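Local atomic coordinates of putative sulfatase yidJ (Bacteroides fragilis, PDB entry 2QZU), a protein that probably hydrolyses sulfate esters, as a metal-dependent, arylsulfatase-like member of the sulfatase family within the alkaline phosphatase clan. Residues P54-L59 / P337-W342; P141-Y146 / A153-C158; V435-R440 / S452-L457. All coordinates share one frame; numbering follows the deposited sequence.

Interaction 1: residues P54-L59 / P337-W342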
loop_
_atom_site.group_PDB
_atom_site.type_symbol
_atom_site.label_atom_id
_atom_site.label_comp_id
_atom_site.label_asym_id
_atom_site.label_seq_id
_atom_site.Cartn_x
_atom_site.Cartn_y
_atom_site.Cartn_z
ATOM N N PRO A 54 17.512 13.057 17.959
ATOM C CA PRO A 54 18.028 13.664 19.189
ATOM C C PRO A 54 18.113 12.753 20.417
ATOM O O PRO A 54 19.040 12.876 21.217
ATOM C CB PRO A 54 17.096 14.858 19.400
ATOM C CG PRO A 54 15.796 14.387 18.800
ATOM C CD PRO A 54 16.268 13.717 17.524
ATOM N N HIS A 55 17.161 11.841 20.571
ATOM C CA HIS A 55 17.172 10.961 21.736
ATOM C C HIS A 55 18.241 9.876 21.648
ATOM O O HIS A 55 18.875 9.539 22.650
ATOM C CB HIS A 55 15.776 10.373 21.938
ATOM C CG HIS A 55 14.734 11.414 22.204
ATOM N ND1 HIS A 55 14.685 12.132 23.378
ATOM C CD2 HIS A 55 13.745 11.907 21.420
ATOM C CE1 HIS A 55 13.715 13.024 23.307
ATOM N NE2 HIS A 55 13.128 12.908 22.128
ATOM N N LEU A 56 18.456 9.338 20.453
ATOM C CA LEU A 56 19.489 8.329 20.280
ATOM C C LEU A 56 20.857 9.002 20.374
ATOM O O LEU A 56 21.819 8.393 20.843
ATOM C CB LEU A 56 19.335 7.621 18.931
ATOM C CG LEU A 56 18.129 6.684 18.842
ATOM C CD1 LEU A 56 18.039 6.098 17.443
ATOM C CD2 LEU A 56 18.267 5.574 19.875
ATOM N N ASP A 57 20.948 10.254 19.927
ATOM C CA ASP A 57 22.216 10.981 20.012
ATOM C C ASP A 57 22.566 11.160 21.489
ATOM O O ASP A 57 23.721 11.013 21.887
ATOM C CB ASP A 57 22.116 12.371 19.363
ATOM C CG ASP A 57 22.003 12.315 17.852
ATOM O OD1 ASP A 57 22.139 11.217 17.273
ATOM O OD2 ASP A 57 21.787 13.384 17.243
ATOM N N LYS A 58 21.558 11.493 22.290
ATOM C CA LYS A 58 21.745 11.686 23.726
ATOM C C LYS A 58 22.154 10.365 24.381
ATOM O O LYS A 58 23.071 10.323 25.200
ATOM C CB LYS A 58 20.450 12.215 24.355
ATOM C CG LYS A 58 20.515 12.442 25.862
ATOM C CD LYS A 58 21.541 13.500 26.239
ATOM C CE LYS A 58 21.552 13.741 27.744
ATOM N NZ LYS A 58 22.576 14.748 28.142
ATOM N N LEU A 59 21.474 9.286 24.009
ATOM C CA LEU A 59 21.781 7.969 24.553
ATOM C C LEU A 59 23.230 7.613 24.234
ATOM O O LEU A 59 23.964 7.119 25.091
ATOM C CB LEU A 59 20.849 6.918 23.944
ATOM C CG LEU A 59 20.992 5.491 24.466
ATOM C CD1 LEU A 59 20.629 5.447 25.948
ATOM C CD2 LEU A 59 20.088 4.573 23.661
ATOM N N PRO A 337 22.459 -0.085 13.557
ATOM C CA PRO A 337 22.833 0.790 14.664
ATOM C C PRO A 337 23.140 -0.125 15.842
ATOM O O PRO A 337 22.647 -1.255 15.907
ATOM C CB PRO A 337 21.575 1.618 14.890
ATOM C CG PRO A 337 20.480 0.672 14.518
ATOM C CD PRO A 337 21.026 0.046 13.246
HETATM N N MSE A 338 23.957 0.360 16.763
HETATM C CA MSE A 338 24.329 -0.417 17.933
HETATM C C MSE A 338 24.834 0.573 18.967
HETATM O O MSE A 338 26.017 0.916 18.992
HETATM C CB MSE A 338 25.430 -1.418 17.564
HETATM C CG MSE A 338 25.929 -2.293 18.693
HETATM SE SE MSE A 338 24.675 -3.660 19.227
HETATM C CE MSE A 338 24.810 -4.845 17.681
ATOM N N ILE A 339 23.910 1.050 19.793
ATOM C CA ILE A 339 24.209 2.007 20.849
ATOM C C ILE A 339 23.963 1.310 22.180
ATOM O O ILE A 339 22.923 0.681 22.375
ATOM C CB ILE A 339 23.290 3.244 20.754
ATOM C CG1 ILE A 339 23.491 3.945 19.410
ATOM C CG2 ILE A 339 23.589 4.210 21.898
ATOM C CD1 ILE A 339 22.526 5.080 19.167
ATOM N N LEU A 340 24.918 1.421 23.095
ATOM C CA LEU A 340 24.784 0.779 24.392
ATOM C C LEU A 340 25.210 1.716 25.518
ATOM O O LEU A 340 26.203 2.438 25.402
ATOM C CB LEU A 340 25.629 -0.500 24.414
ATOM C CG LEU A 340 25.491 -1.498 25.569
ATOM C CD1 LEU A 340 26.025 -2.848 25.118
ATOM C CD2 LEU A 340 26.241 -1.004 26.798
ATOM N N SER A 341 24.440 1.713 26.599
ATOM C CA SER A 341 24.759 2.541 27.747
ATOM C C SER A 341 24.608 1.727 29.022
ATOM O O SER A 341 23.785 0.819 29.105
ATOM C CB SER A 341 23.844 3.771 27.811
ATOM O OG SER A 341 22.505 3.407 28.097
ATOM N N TRP A 342 25.435 2.059 30.007
ATOM C CA TRP A 342 25.429 1.419 31.317
ATOM C C TRP A 342 26.320 2.335 32.150
ATOM O O TRP A 342 27.480 2.021 32.423
ATOM C CB TRP A 342 26.025 0.006 31.250
ATOM C CG TRP A 342 25.931 -0.737 32.564
ATOM C CD1 TRP A 342 25.190 -0.381 33.657
ATOM C CD2 TRP A 342 26.594 -1.960 32.912
ATOM N NE1 TRP A 342 25.352 -1.306 34.665
ATOM C CE2 TRP A 342 26.209 -2.286 34.234
ATOM C CE3 TRP A 342 27.478 -2.815 32.235
ATOM C CZ2 TRP A 342 26.676 -3.429 34.892
ATOM C CZ3 TRP A 342 27.940 -3.954 32.891
ATOM C CH2 TRP A 342 27.538 -4.249 34.208
#
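L59 and I339 cross at a slant, and the two branches of I339 divide the helix face between them. The methyl branch CG2 of I339 rests against the fork of L59, 3.9 Å from CG of that leucine and equally close to its CD2. The ethyl branch runs the other way along the helix, and its tip CD1 ends against L56, 4.1 Å from CB of that residue and 3.8 Å from its carbonyl O. With CG1 anti to the carbonyl carbon (chi1 -60°) and CG2 anti to the backbone N, the two branches diverge toward L56 and L59.

The second methyl of L59 goes to the next inward-facing strand residue: CD1 lies 3.5 Å from S341 OG, a contact of carbon with hydroxyl and no hydrogen bond. All four residues are buried, and no hydrogen bond joins the segments. Over residues 54-59 and 338-341 the axes approach to 9.1 Å at 54°, and side chains bridge most of that distance.

Strand 338-341 runs antiparallel to both of its neighbours in the main sheet, 306-311 and 64-66. Helix 267-299 borders the same interface, with V290 against L56 and I294 against L59, while D287 accepts the backbone N of H55 and of L56. On the strand's other face, M338 and L340 pack on helix 361-368.

Interaction 2: residues P141-Y146 / A153-C158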
loop_
_atom_site.group_PDB
_atom_site.type_symbol
_atom_site.label_atom_id
_atom_site.label_comp_id
_atom_site.label_asym_id
_atom_site.label_seq_id
_atom_site.Cartn_x
_atom_site.Cartn_y
_atom_site.Cartn_z
ATOM N N PRO A 141 -5.719 -23.449 10.857
ATOM C CA PRO A 141 -6.185 -22.245 10.157
ATOM C C PRO A 141 -5.421 -21.022 10.665
ATOM O O PRO A 141 -5.271 -20.836 11.872
ATOM C CB PRO A 141 -7.672 -22.198 10.507
ATOM C CG PRO A 141 -7.693 -22.776 11.896
ATOM C CD PRO A 141 -6.761 -23.959 11.768
ATOM N N TYR A 142 -4.943 -20.193 9.743
ATOM C CA TYR A 142 -4.166 -19.009 10.104
ATOM C C TYR A 142 -4.977 -17.970 10.875
ATOM O O TYR A 142 -6.177 -17.813 10.643
ATOM C CB TYR A 142 -3.586 -18.364 8.841
ATOM C CG TYR A 142 -2.775 -19.307 7.978
ATOM C CD1 TYR A 142 -1.688 -20.003 8.505
ATOM C CD2 TYR A 142 -3.093 -19.502 6.634
ATOM C CE1 TYR A 142 -0.935 -20.870 7.717
ATOM C CE2 TYR A 142 -2.344 -20.371 5.832
ATOM C CZ TYR A 142 -1.269 -21.051 6.384
ATOM O OH TYR A 142 -0.528 -21.917 5.615
ATOM N N VAL A 143 -4.320 -17.260 11.793
ATOM C CA VAL A 143 -5.005 -16.226 12.559
ATOM C C VAL A 143 -5.475 -15.161 11.574
ATOM O O VAL A 143 -4.841 -14.930 10.540
ATOM C CB VAL A 143 -4.096 -15.594 13.642
ATOM C CG1 VAL A 143 -3.726 -16.645 14.683
ATOM C CG2 VAL A 143 -2.854 -15.000 13.016
ATOM N N ASP A 144 -6.582 -14.511 11.911
ATOM C CA ASP A 144 -7.205 -13.521 11.038
ATOM C C ASP A 144 -6.628 -12.108 10.904
ATOM O O ASP A 144 -7.277 -11.131 11.284
ATOM C CB ASP A 144 -8.697 -13.437 11.396
ATOM C CG ASP A 144 -9.506 -12.665 10.372
ATOM O OD1 ASP A 144 -9.245 -12.830 9.162
ATOM O OD2 ASP A 144 -10.415 -11.906 10.777
ATOM N N THR A 145 -5.416 -11.995 10.360
ATOM C CA THR A 145 -4.815 -10.682 10.110
ATOM C C THR A 145 -4.577 -10.595 8.603
ATOM O O THR A 145 -4.476 -11.622 7.930
ATOM C CB THR A 145 -3.484 -10.461 10.875
ATOM O OG1 THR A 145 -2.590 -11.546 10.625
ATOM C CG2 THR A 145 -3.753 -10.334 12.370
ATOM N N TYR A 146 -4.490 -9.377 8.075
ATOM C CA TYR A 146 -4.335 -9.179 6.634
ATOM C C TYR A 146 -3.197 -9.935 5.952
ATOM O O TYR A 146 -3.355 -10.398 4.818
ATOM C CB TYR A 146 -4.204 -7.684 6.307
ATOM C CG TYR A 146 -2.804 -7.153 6.473
ATOM C CD1 TYR A 146 -2.327 -6.780 7.727
ATOM C CD2 TYR A 146 -1.926 -7.105 5.388
ATOM C CE1 TYR A 146 -1.010 -6.381 7.900
ATOM C CE2 TYR A 146 -0.611 -6.714 5.550
ATOM C CZ TYR A 146 -0.158 -6.357 6.815
ATOM O OH TYR A 146 1.156 -6.025 7.017
ATOM N N ALA A 153 0.975 -17.115 4.359
ATOM C CA ALA A 153 0.679 -16.495 5.656
ATOM C C ALA A 153 1.984 -16.188 6.383
ATOM O O ALA A 153 2.939 -16.966 6.312
ATOM C CB ALA A 153 -0.182 -17.427 6.501
ATOM N N TRP A 154 2.012 -15.071 7.107
ATOM C CA TRP A 154 3.220 -14.641 7.807
ATOM C C TRP A 154 3.120 -14.467 9.317
ATOM O O TRP A 154 4.131 -14.496 10.017
ATOM C CB TRP A 154 3.700 -13.305 7.226
ATOM C CG TRP A 154 4.259 -13.393 5.850
ATOM C CD1 TRP A 154 3.582 -13.690 4.704
ATOM C CD2 TRP A 154 5.630 -13.223 5.477
ATOM N NE1 TRP A 154 4.448 -13.720 3.637
ATOM C CE2 TRP A 154 5.715 -13.438 4.084
ATOM C CE3 TRP A 154 6.801 -12.912 6.187
ATOM C CZ2 TRP A 154 6.921 -13.353 3.381
ATOM C CZ3 TRP A 154 8.003 -12.828 5.489
ATOM C CH2 TRP A 154 8.052 -13.049 4.101
ATOM N N ASN A 155 1.906 -14.280 9.818
ATOM C CA ASN A 155 1.713 -14.023 11.235
ATOM C C ASN A 155 1.184 -15.221 12.009
ATOM O O ASN A 155 0.300 -15.939 11.547
ATOM C CB ASN A 155 0.789 -12.808 11.369
ATOM C CG ASN A 155 0.602 -12.355 12.800
ATOM O OD1 ASN A 155 1.553 -12.258 13.575
ATOM N ND2 ASN A 155 -0.638 -12.052 13.151
ATOM N N GLU A 156 1.753 -15.441 13.190
ATOM C CA GLU A 156 1.349 -16.556 14.034
ATOM C C GLU A 156 1.478 -16.191 15.514
ATOM O O GLU A 156 2.260 -15.319 15.887
ATOM C CB GLU A 156 2.201 -17.788 13.706
ATOM C CG GLU A 156 1.848 -19.039 14.505
ATOM C CD GLU A 156 0.374 -19.412 14.398
ATOM O OE1 GLU A 156 -0.074 -19.794 13.295
ATOM O OE2 GLU A 156 -0.337 -19.316 15.420
ATOM N N TRP A 157 0.689 -16.857 16.345
ATOM C CA TRP A 157 0.683 -16.641 17.787
ATOM C C TRP A 157 1.850 -17.384 18.427
ATOM O O TRP A 157 2.296 -18.411 17.913
ATOM C CB TRP A 157 -0.640 -17.176 18.359
ATOM C CG TRP A 157 -0.813 -17.071 19.857
ATOM C CD1 TRP A 157 -0.765 -15.933 20.616
ATOM C CD2 TRP A 157 -1.148 -18.136 20.758
ATOM N NE1 TRP A 157 -1.052 -16.222 21.928
ATOM C CE2 TRP A 157 -1.293 -17.567 22.044
ATOM C CE3 TRP A 157 -1.345 -19.516 20.604
ATOM C CZ2 TRP A 157 -1.622 -18.331 23.170
ATOM C CZ3 TRP A 157 -1.672 -20.277 21.724
ATOM C CH2 TRP A 157 -1.807 -19.680 22.991
ATOM N N CYS A 158 2.352 -16.864 19.544
ATOM C CA CYS A 158 3.433 -17.529 20.261
ATOM C C CYS A 158 2.831 -18.011 21.571
ATOM O O CYS A 158 2.594 -17.217 22.480
ATOM C CB CYS A 158 4.589 -16.570 20.562
ATOM S SG CYS A 158 6.003 -17.383 21.371
HETATM O O HOH W 1 -1.486 -18.052 11.729
#
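V143, N155 and E156 are held together by one water, gripped three times. It accepts the backbone N-H of V143 at 2.9 Å from V143 N, and donates both its hydrogens across the contact, to N155 O at 2.8 Å and to E156 OE1 at 2.7 Å. A backbone donor on one segment is thereby matched to two acceptors on the other. The carboxylate is held at its second oxygen too: W157 N reaches E156 OE2 from above the carboxylate plane (42° out of it), and R190 adds a salt bridge to the same atom, which should favour the ionised form.

Beside the water, V143 lays CG2 3.6 Å from N155 O, the two side chains crossing at about a right angle. The amide of N155 continues to T145, its ND2 donating to OG1, although the position of ND2 is less certain. T145 OG1 also bonds N147, and N155 OD1 takes the backbone N-H of T174, so each polar end has a partner further along the chain.

At the other end the contact is CH-pi: A153 CB sits 3.4 Å from the centroid of the Y142 ring, only 6° off the ring normal. The first torsion of Y142 (chi1 -54°) sets the ring beside A153, and the second turns its face to the methyl.

Neither segment is helix or strand. D144 centres an inverse gamma turn, and the whole is an irregular excursion between strands 126-130 and 168-172 of the sulfatase alpha/beta fold, cross-linked by side chains and water.

Interaction 3: residues V435-R440 / S452-L457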
loop_
_atom_site.group_PDB
_atom_site.type_symbol
_atom_site.label_atom_id
_atom_site.label_comp_id
_atom_site.label_asym_id
_atom_site.label_seq_id
_atom_site.Cartn_x
_atom_site.Cartn_y
_atom_site.Cartn_z
ATOM N N VAL A 435 32.069 -15.661 -7.191
ATOM C CA VAL A 435 32.989 -15.165 -6.178
ATOM C C VAL A 435 32.919 -13.644 -6.213
ATOM O O VAL A 435 33.046 -13.028 -7.272
ATOM C CB VAL A 435 34.446 -15.620 -6.449
ATOM C CG1 VAL A 435 35.363 -15.099 -5.355
ATOM C CG2 VAL A 435 34.514 -17.140 -6.508
ATOM N N ILE A 436 32.709 -13.042 -5.051
ATOM C CA ILE A 436 32.591 -11.597 -4.954
ATOM C C ILE A 436 33.560 -11.035 -3.921
ATOM O O ILE A 436 33.699 -11.577 -2.827
ATOM C CB ILE A 436 31.147 -11.212 -4.570
ATOM C CG1 ILE A 436 30.179 -11.771 -5.619
ATOM C CG2 ILE A 436 31.008 -9.699 -4.461
ATOM C CD1 ILE A 436 28.733 -11.811 -5.171
ATOM N N LEU A 437 34.236 -9.947 -4.277
ATOM C CA LEU A 437 35.180 -9.314 -3.371
ATOM C C LEU A 437 35.157 -7.805 -3.558
ATOM O O LEU A 437 35.312 -7.307 -4.670
ATOM C CB LEU A 437 36.599 -9.842 -3.611
ATOM C CG LEU A 437 37.711 -9.209 -2.766
ATOM C CD1 LEU A 437 37.427 -9.427 -1.287
ATOM C CD2 LEU A 437 39.056 -9.817 -3.149
ATOM N N PHE A 438 34.942 -7.084 -2.463
ATOM C CA PHE A 438 34.920 -5.627 -2.499
ATOM C C PHE A 438 35.957 -5.070 -1.533
ATOM O O PHE A 438 36.082 -5.545 -0.401
ATOM C CB PHE A 438 33.551 -5.075 -2.078
ATOM C CG PHE A 438 32.435 -5.408 -3.020
ATOM C CD1 PHE A 438 31.375 -6.211 -2.599
ATOM C CD2 PHE A 438 32.419 -4.897 -4.313
ATOM C CE1 PHE A 438 30.310 -6.496 -3.459
ATOM C CE2 PHE A 438 31.366 -5.176 -5.179
ATOM C CZ PHE A 438 30.309 -5.976 -4.751
ATOM N N ASP A 439 36.699 -4.068 -1.991
ATOM C CA ASP A 439 37.696 -3.392 -1.169
ATOM C C ASP A 439 36.960 -2.128 -0.737
ATOM O O ASP A 439 36.864 -1.172 -1.502
ATOM C CB ASP A 439 38.917 -3.014 -2.013
ATOM C CG ASP A 439 39.976 -2.271 -1.213
ATOM O OD1 ASP A 439 39.619 -1.591 -0.225
ATOM O OD2 ASP A 439 41.164 -2.353 -1.581
ATOM N N ARG A 440 36.435 -2.124 0.484
ATOM C CA ARG A 440 35.669 -0.979 0.967
ATOM C C ARG A 440 36.466 0.301 1.217
ATOM O O ARG A 440 35.885 1.376 1.368
ATOM C CB ARG A 440 34.888 -1.367 2.224
ATOM C CG ARG A 440 33.949 -2.551 2.015
ATOM C CD ARG A 440 32.846 -2.570 3.071
ATOM N NE ARG A 440 33.385 -2.521 4.426
ATOM C CZ ARG A 440 33.990 -3.537 5.038
ATOM N NH1 ARG A 440 34.136 -4.705 4.422
ATOM N NH2 ARG A 440 34.463 -3.376 6.264
ATOM N N SER A 452 38.173 -11.380 -9.482
ATOM C CA SER A 452 38.958 -11.896 -10.604
ATOM C C SER A 452 40.301 -11.184 -10.757
ATOM O O SER A 452 41.191 -11.661 -11.463
ATOM C CB SER A 452 38.163 -11.766 -11.906
ATOM O OG SER A 452 37.947 -10.403 -12.240
ATOM N N GLN A 453 40.444 -10.047 -10.087
ATOM C CA GLN A 453 41.671 -9.263 -10.159
ATOM C C GLN A 453 42.593 -9.504 -8.965
ATOM O O GLN A 453 43.749 -9.082 -8.975
ATOM C CB GLN A 453 41.323 -7.774 -10.246
ATOM C CG GLN A 453 40.369 -7.437 -11.383
ATOM C CD GLN A 453 39.808 -6.025 -11.293
ATOM O OE1 GLN A 453 38.935 -5.646 -12.074
ATOM N NE2 GLN A 453 40.309 -5.242 -10.343
ATOM N N GLN A 454 42.083 -10.184 -7.941
ATOM C CA GLN A 454 42.868 -10.458 -6.740
ATOM C C GLN A 454 42.844 -11.942 -6.385
ATOM O O GLN A 454 42.343 -12.324 -5.327
ATOM C CB GLN A 454 42.315 -9.652 -5.561
ATOM C CG GLN A 454 42.272 -8.150 -5.782
ATOM C CD GLN A 454 43.652 -7.534 -5.885
ATOM O OE1 GLN A 454 44.516 -7.779 -5.044
ATOM N NE2 GLN A 454 43.863 -6.719 -6.912
ATOM N N LEU A 455 43.394 -12.774 -7.263
ATOM C CA LEU A 455 43.413 -14.215 -7.038
ATOM C C LEU A 455 44.092 -14.630 -5.735
ATOM O O LEU A 455 43.620 -15.536 -5.045
ATOM C CB LEU A 455 44.093 -14.930 -8.210
ATOM C CG LEU A 455 43.440 -14.840 -9.591
ATOM C CD1 LEU A 455 43.640 -13.451 -10.184
ATOM C CD2 LEU A 455 44.053 -15.893 -10.500
ATOM N N LYS A 456 45.199 -13.973 -5.401
ATOM C CA LYS A 456 45.937 -14.292 -4.182
ATOM C C LYS A 456 45.083 -14.038 -2.945
ATOM O O LYS A 456 44.983 -14.881 -2.055
ATOM C CB LYS A 456 47.215 -13.453 -4.101
ATOM C CG LYS A 456 48.093 -13.773 -2.898
ATOM C CD LYS A 456 49.387 -12.963 -2.894
ATOM C CE LYS A 456 49.137 -11.482 -2.644
ATOM N NZ LYS A 456 50.406 -10.699 -2.624
ATOM N N LEU A 457 44.470 -12.862 -2.905
ATOM C CA LEU A 457 43.625 -12.462 -1.791
ATOM C C LEU A 457 42.406 -13.376 -1.677
ATOM O O LEU A 457 42.036 -13.802 -0.582
ATOM C CB LEU A 457 43.187 -11.010 -1.992
ATOM C CG LEU A 457 42.460 -10.303 -0.853
ATOM C CD1 LEU A 457 43.343 -10.258 0.385
ATOM C CD2 LEU A 457 42.096 -8.897 -1.299
#
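L437 meets L457 methyl to methyl, and this apolar touch carries the contact. CD2 of L437 comes 3.7 Å from CD2 of L457 and 4.1 Å from its CG, with the two side chains crossing at about a right angle. Both leucines hold CG anti to the backbone N (chi1 177° for L437), which carries their branches out from strand and helix toward each other. The same CD2 of L437 also touches aliphatic carbon at Q454, lying 4.1 Å from CB of that residue. The glutamine chain bends at its second torsion (chi2 -67°), and its contribution here is CB rather than the amide.

Further neighbours pack around the leucines. Y421, on the adjacent strand 421-428, touches both L437 and L457, while T458 and F461 of helix 455-471 add to the packing on L437.

Polar bonding is of another kind: no hydrogen bond spans the two segments, but several shape each of them. N449 grips the strand twice, its OD1 at L437 N and its ND2 at V435 O. Q454 occupies the N-cap position of helix 455-471, and its carbonyl O is bonded by the hydroxyl of T458. At the end of the strand, D439 pairs with R420 in a salt bridge and accepts the backbone N of T441 in an Asx turn.

With only 99 Å² buried, this is a light hydrophobic touch. A strand at the edge of the four-stranded antiparallel sheet meets the first turn of the C-terminal helix, an association familiar from the small C-terminal region of sulfatases. The direct contact depends on carbon-to-carbon packing, while polar bonds within the strand, the helix start and their connection probably help to fix how the leucines meet.

Overall arrangement
Following the chain from the N terminus, the first segment met is 54-59, on helix 54-61, and 277 residues separate it from 337-342, so interaction 1 closes a very long loop that brings an early helix onto a late strand of the main sheet. Nested inside is interaction 2, which closes a six-residue loop within the connection between strands 126-130 and 168-172, on the opposite side of the chain's centre. Interaction 3 follows in series, tying the last strand of the four-stranded sheet to helix 455-471 across eleven residues. No two contacts touch: their centres lie about 34 Å (1 and 2), 35 Å (1 and 3) and 44 Å (2 and 3) apart.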